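Local coordinates for protein Xcc_ctr_pt (Xanthomonas campestris pv. campestris, PDB 6NJW) that is the C-terminal, Toprim-containing part of a Class 2 OLD family nuclease, which probably cleaves nucleic acid by a two-metal mechanism, at residues I176-D179 / L180-L184; G191-A194 / Q195-P199. All blocks are in the same frame, centred on the assembly; numbering follows the deposited sequence.

How the contacts relate
Contact 1 (176-179 with 180-184) holds the N-cap and opening turns of helix 178-188, and contact 2 (191-194 with 195-199) takes up nearly all of the next helix, 190-197, and runs on into the 3-10 segment 198-199. Their centres lie about 17 Å apart and their nearest atoms about 6 Å, without touching. What they share is helix 134-154: Leu181 of contact 1 and Phe193 of contact 2 both pack on Ile151, and Phe193 also reaches Ile185 and Ile188 farther along the helix that contact 1 begins. The bound magnesium ion, held by Asp82 and Tyr209, is about 11 Å from the side chain of Leu182 and about 11 Å from that of Ala194.

Contact 1 of 2, residues I176-D179 / L180-L184; sequences IDED and LLLRL
Asp177, the residue just before helix 178-188, meets Leu180 with its side chain and Leu181 with its backbone O. Its short carboxylate suits this place because it can bend back over the helix start: with CG anti to the backbone N (chi1 -174°), OD1 accepts from Leu180 N in a weak capping bond of 3.3 Å. The same turn carries the carboxylate across the side chain of Leu180 at about a right angle, Asp177 CG lying 3.7 Å from Leu180 CB. Asp177 O takes the N-H of Leu181 at 3.0 Å, almost straight at 171°. Glu178 begins the helix. Its O accepts from Leu182 N at 3.0 Å, while its extended side chain runs alongside that of Leu182, pointing the same way, and Glu178 CG meets Leu182 CD1 at 3.8 Å. The glutamate's methylene does the touching, which suits an apolar neighbour. Asp179 O binds Arg183 N at 2.8 Å and also lies over one face of the arginine guanidinium, offset toward its rim. The bend of Arg183 at chi3 (-45°) folds its end back, bringing NH2 within 3.7 Å of Asp179 CB. The carboxylate of Asp179 stays farther off, OD2 being 5.1 Å from Arg183 NH2, so any attraction there is through space. Negative side chains at this end would probably interact favourably with the positive end of the helix dipole. Leu181 packs on Phe139 and Ile151 of helix 134-154, and Leu180 on Trp169 of helix 160-171. This is a helix N-terminus with an aspartate N-cap.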
loop_
_atom_site.group_PDB
_atom_site.type_symbol
_atom_site.label_atom_id
_atom_site.label_comp_id
_atom_site.label_asym_id
_atom_site.label_seq_id
_atom_site.Cartn_x
_atom_site.Cartn_y
_atom_site.Cartn_z
ATOM N N ILE A 176 0.056 13.163 -17.665
ATOM C CA ILE A 176 -0.881 12.046 -17.678
ATOM C C ILE A 176 -2.241 12.585 -17.282
ATOM O O ILE A 176 -2.343 13.492 -16.447
ATOM C CB ILE A 176 -0.433 10.880 -16.759
ATOM C CG1 ILE A 176 -0.361 11.286 -15.289
ATOM C CG2 ILE A 176 0.904 10.343 -17.164
ATOM C CD1 ILE A 176 -1.607 11.017 -14.501
ATOM N N ASP A 177 -3.283 12.043 -17.901
ATOM C CA ASP A 177 -4.658 12.300 -17.488
ATOM C C ASP A 177 -4.966 11.277 -16.404
ATOM O O ASP A 177 -5.291 10.123 -16.699
ATOM C CB ASP A 177 -5.609 12.190 -18.672
ATOM C CG ASP A 177 -7.032 12.578 -18.331
ATOM O OD1 ASP A 177 -7.381 12.651 -17.138
ATOM O OD2 ASP A 177 -7.809 12.812 -19.284
ATOM N N GLU A 178 -4.854 11.699 -15.147
ATOM C CA GLU A 178 -5.024 10.767 -14.041
ATOM C C GLU A 178 -6.437 10.210 -13.992
ATOM O O GLU A 178 -6.634 9.036 -13.664
ATOM C CB GLU A 178 -4.682 11.448 -12.721
ATOM C CG GLU A 178 -4.765 10.525 -11.526
ATOM C CD GLU A 178 -4.129 11.125 -10.291
ATOM O OE1 GLU A 178 -2.979 11.608 -10.397
ATOM O OE2 GLU A 178 -4.785 11.119 -9.224
ATOM N N ASP A 179 -7.437 11.045 -14.276
ATOM C CA ASP A 179 -8.813 10.568 -14.234
ATOM C C ASP A 179 -9.011 9.432 -15.224
ATOM O O ASP A 179 -9.599 8.397 -14.893
ATOM C CB ASP A 179 -9.787 11.720 -14.514
ATOM C CG ASP A 179 -9.858 12.722 -13.367
ATOM O OD1 ASP A 179 -9.501 12.363 -12.228
ATOM O OD2 ASP A 179 -10.271 13.874 -13.603
ATOM N N LEU A 180 -8.500 9.599 -16.444
ATOM C CA LEU A 180 -8.693 8.575 -17.461
ATOM C C LEU A 180 -7.898 7.317 -17.136
ATOM O O LEU A 180 -8.402 6.197 -17.312
ATOM C CB LEU A 180 -8.308 9.123 -18.834
ATOM C CG LEU A 180 -8.565 8.174 -20.002
ATOM C CD1 LEU A 180 -10.027 7.766 -20.021
ATOM C CD2 LEU A 180 -8.162 8.830 -21.326
ATOM N N LEU A 181 -6.654 7.480 -16.666
ATOM C CA LEU A 181 -5.873 6.320 -16.248
ATOM C C LEU A 181 -6.631 5.503 -15.211
ATOM O O LEU A 181 -6.802 4.291 -15.365
ATOM C CB LEU A 181 -4.513 6.757 -15.694
ATOM C CG LEU A 181 -3.670 5.625 -15.106
ATOM C CD1 LEU A 181 -3.321 4.642 -16.201
ATOM C CD2 LEU A 181 -2.398 6.167 -14.424
ATOM N N LEU A 182 -7.091 6.153 -14.142
ATOM C CA LEU A 182 -7.786 5.414 -13.101
ATOM C C LEU A 182 -9.119 4.876 -13.595
ATOM O O LEU A 182 -9.548 3.811 -13.149
ATOM C CB LEU A 182 -7.964 6.290 -11.863
ATOM C CG LEU A 182 -6.605 6.643 -11.236
ATOM C CD1 LEU A 182 -6.769 7.608 -10.080
ATOM C CD2 LEU A 182 -5.869 5.388 -10.791
ATOM N N ARG A 183 -9.776 5.585 -14.518
ATOM C CA ARG A 183 -11.001 5.061 -15.117
ATOM C C ARG A 183 -10.731 3.749 -15.843
ATOM O O ARG A 183 -11.478 2.776 -15.693
ATOM C CB ARG A 183 -11.607 6.112 -16.070
ATOM C CG ARG A 183 -13.015 5.796 -16.582
ATOM C CD ARG A 183 -13.664 7.022 -17.322
ATOM N NE ARG A 183 -13.450 8.256 -16.573
ATOM C CZ ARG A 183 -12.984 9.386 -17.099
ATOM N NH1 ARG A 183 -12.720 9.456 -18.395
ATOM N NH2 ARG A 183 -12.790 10.447 -16.327
ATOM N N LEU A 184 -9.660 3.687 -16.618
ATOM C CA LEU A 184 -9.349 2.438 -17.310
ATOM C C LEU A 184 -9.012 1.322 -16.322
ATOM O O LEU A 184 -9.483 0.185 -16.466
ATOM C CB LEU A 184 -8.203 2.667 -18.294
ATOM C CG LEU A 184 -8.497 3.715 -19.377
ATOM C CD1 LEU A 184 -7.265 4.032 -20.223
ATOM C CD2 LEU A 184 -9.695 3.313 -20.265
#

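Contact 2 of 2, residues G191-A194 / Q195-P199; sequences GRFA and QALAP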
loop_
_atom_site.group_PDB
_atom_site.type_symbol
_atom_site.label_atom_id
_atom_site.label_comp_id
_atom_site.label_asym_id
_atom_site.label_seq_id
_atom_site.Cartn_x
_atom_site.Cartn_y
_atom_site.Cartn_z
ATOM N N GLY A 191 -8.017 -5.059 -8.575
ATOM C CA GLY A 191 -7.288 -6.270 -8.234
ATOM C C GLY A 191 -6.761 -6.992 -9.458
ATOM O O GLY A 191 -5.595 -7.393 -9.502
ATOM N N ARG A 192 -7.609 -7.148 -10.481
ATOM C CA ARG A 192 -7.171 -7.820 -11.701
ATOM C C ARG A 192 -5.996 -7.092 -12.331
ATOM O O ARG A 192 -5.011 -7.720 -12.744
ATOM C CB ARG A 192 -8.338 -7.924 -12.693
ATOM C CG ARG A 192 -7.941 -8.411 -14.079
ATOM C CD ARG A 192 -9.162 -8.673 -14.975
ATOM N NE ARG A 192 -10.137 -9.522 -14.299
ATOM C CZ ARG A 192 -10.196 -10.844 -14.425
ATOM N NH1 ARG A 192 -9.340 -11.478 -15.223
ATOM N NH2 ARG A 192 -11.116 -11.533 -13.757
ATOM N N PHE A 193 -6.073 -5.761 -12.393
ATOM C CA PHE A 193 -4.984 -4.971 -12.961
ATOM C C PHE A 193 -3.686 -5.168 -12.185
ATOM O O PHE A 193 -2.616 -5.342 -12.778
ATOM C CB PHE A 193 -5.369 -3.489 -12.972
ATOM C CG PHE A 193 -4.320 -2.616 -13.563
ATOM C CD1 PHE A 193 -4.191 -2.518 -14.936
ATOM C CD2 PHE A 193 -3.448 -1.908 -12.753
ATOM C CE1 PHE A 193 -3.214 -1.720 -15.489
ATOM C CE2 PHE A 193 -2.464 -1.118 -13.297
ATOM C CZ PHE A 193 -2.341 -1.017 -14.666
ATOM N N ALA A 194 -3.757 -5.114 -10.853
ATOM C CA ALA A 194 -2.541 -5.223 -10.044
ATOM C C ALA A 194 -1.893 -6.597 -10.192
ATOM O O ALA A 194 -0.661 -6.707 -10.241
ATOM C CB ALA A 194 -2.858 -4.939 -8.574
ATOM N N GLN A 195 -2.705 -7.653 -10.280
ATOM C CA GLN A 195 -2.155 -8.993 -10.463
ATOM C C GLN A 195 -1.421 -9.124 -11.794
ATOM O O GLN A 195 -0.356 -9.749 -11.872
ATOM C CB GLN A 195 -3.275 -10.023 -10.374
ATOM C CG GLN A 195 -3.830 -10.229 -8.983
ATOM C CD GLN A 195 -4.964 -11.238 -8.982
ATOM O OE1 GLN A 195 -6.084 -10.922 -9.377
ATOM N NE2 GLN A 195 -4.670 -12.464 -8.568
ATOM N N ALA A 196 -1.983 -8.545 -12.858
ATOM C CA ALA A 196 -1.326 -8.559 -14.160
ATOM C C ALA A 196 -0.082 -7.687 -14.171
ATOM O O ALA A 196 0.846 -7.946 -14.941
ATOM C CB ALA A 196 -2.309 -8.097 -15.243
ATOM N N LEU A 197 -0.034 -6.653 -13.329
ATOM C CA LEU A 197 1.153 -5.809 -13.282
ATOM C C LEU A 197 2.244 -6.399 -12.391
ATOM O O LEU A 197 3.428 -6.115 -12.607
ATOM C CB LEU A 197 0.782 -4.409 -12.786
ATOM C CG LEU A 197 1.877 -3.335 -12.809
ATOM C CD1 LEU A 197 2.365 -3.082 -14.229
ATOM C CD2 LEU A 197 1.389 -2.049 -12.172
ATOM N N ALA A 198 1.862 -7.205 -11.397
ATOM C CA ALA A 198 2.807 -7.663 -10.376
ATOM C C ALA A 198 4.073 -8.307 -10.936
ATOM O O ALA A 198 5.162 -7.981 -10.432
ATOM C CB ALA A 198 2.090 -8.624 -9.413
ATOM N N PRO A 199 4.024 -9.175 -11.955
ATOM C CA PRO A 199 5.281 -9.737 -12.503
ATOM C C PRO A 199 6.271 -8.707 -13.027
ATOM O O PRO A 199 7.440 -9.051 -13.222
ATOM C CB PRO A 199 4.791 -10.648 -13.639
ATOM C CG PRO A 199 3.428 -11.050 -13.231
ATOM C CD PRO A 199 2.845 -9.868 -12.501
#
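Phe193 and Leu197, one helical turn apart, make the apolar side-chain contact of this stretch. They lie side by side and point the same way, and Phe193 CE2 comes within 4.1 Å of Leu197 CD2, the methyl approaching the ring obliquely. Their spacing of four residues puts them on one side of the helix, and CG anti to the backbone N in both makes them run alongside each other. There they pack against helix 134-154, Phe193 on Val150 and Ile151, Leu197 on Met147; a large flat ring and a branched chain suit this buried side. Ala194 turns its methyl to Phe33 and Ile34 of helix 29-41, where a small residue is consistent with close packing. The amphipathic helix 190-197 thus packs on helices 134-154, 178-188 and, in the Toprim region, 29-41.

Backbone hydrogen bonds follow the alpha-helical pattern at first: Gln195 N to Gly191 O at 3.0 Å, Ala196 N to Arg192 O at 3.1 Å and Leu197 N to Phe193 O at 2.9 Å. Leu197 N is shared, giving a weak bond (122°) to Ala194 O at 3.2 Å as well; that oxygen also takes a weak bond (129°) from Ala198 N at 2.8 Å, as the chain passes into the 3-10 segment 198-199. Pro199, with no N-H to give, fits this ending.

Among polar side chains, Gln195 has CG beside its own backbone N (chi1 -72°), and its extended chain runs back along Gly191, CG lying 3.4 Å and OE1 3.6 Å from Gly191 O. Glycine leaves the backbone bare next to that side chain, while Arg192 points away and meets Glu154.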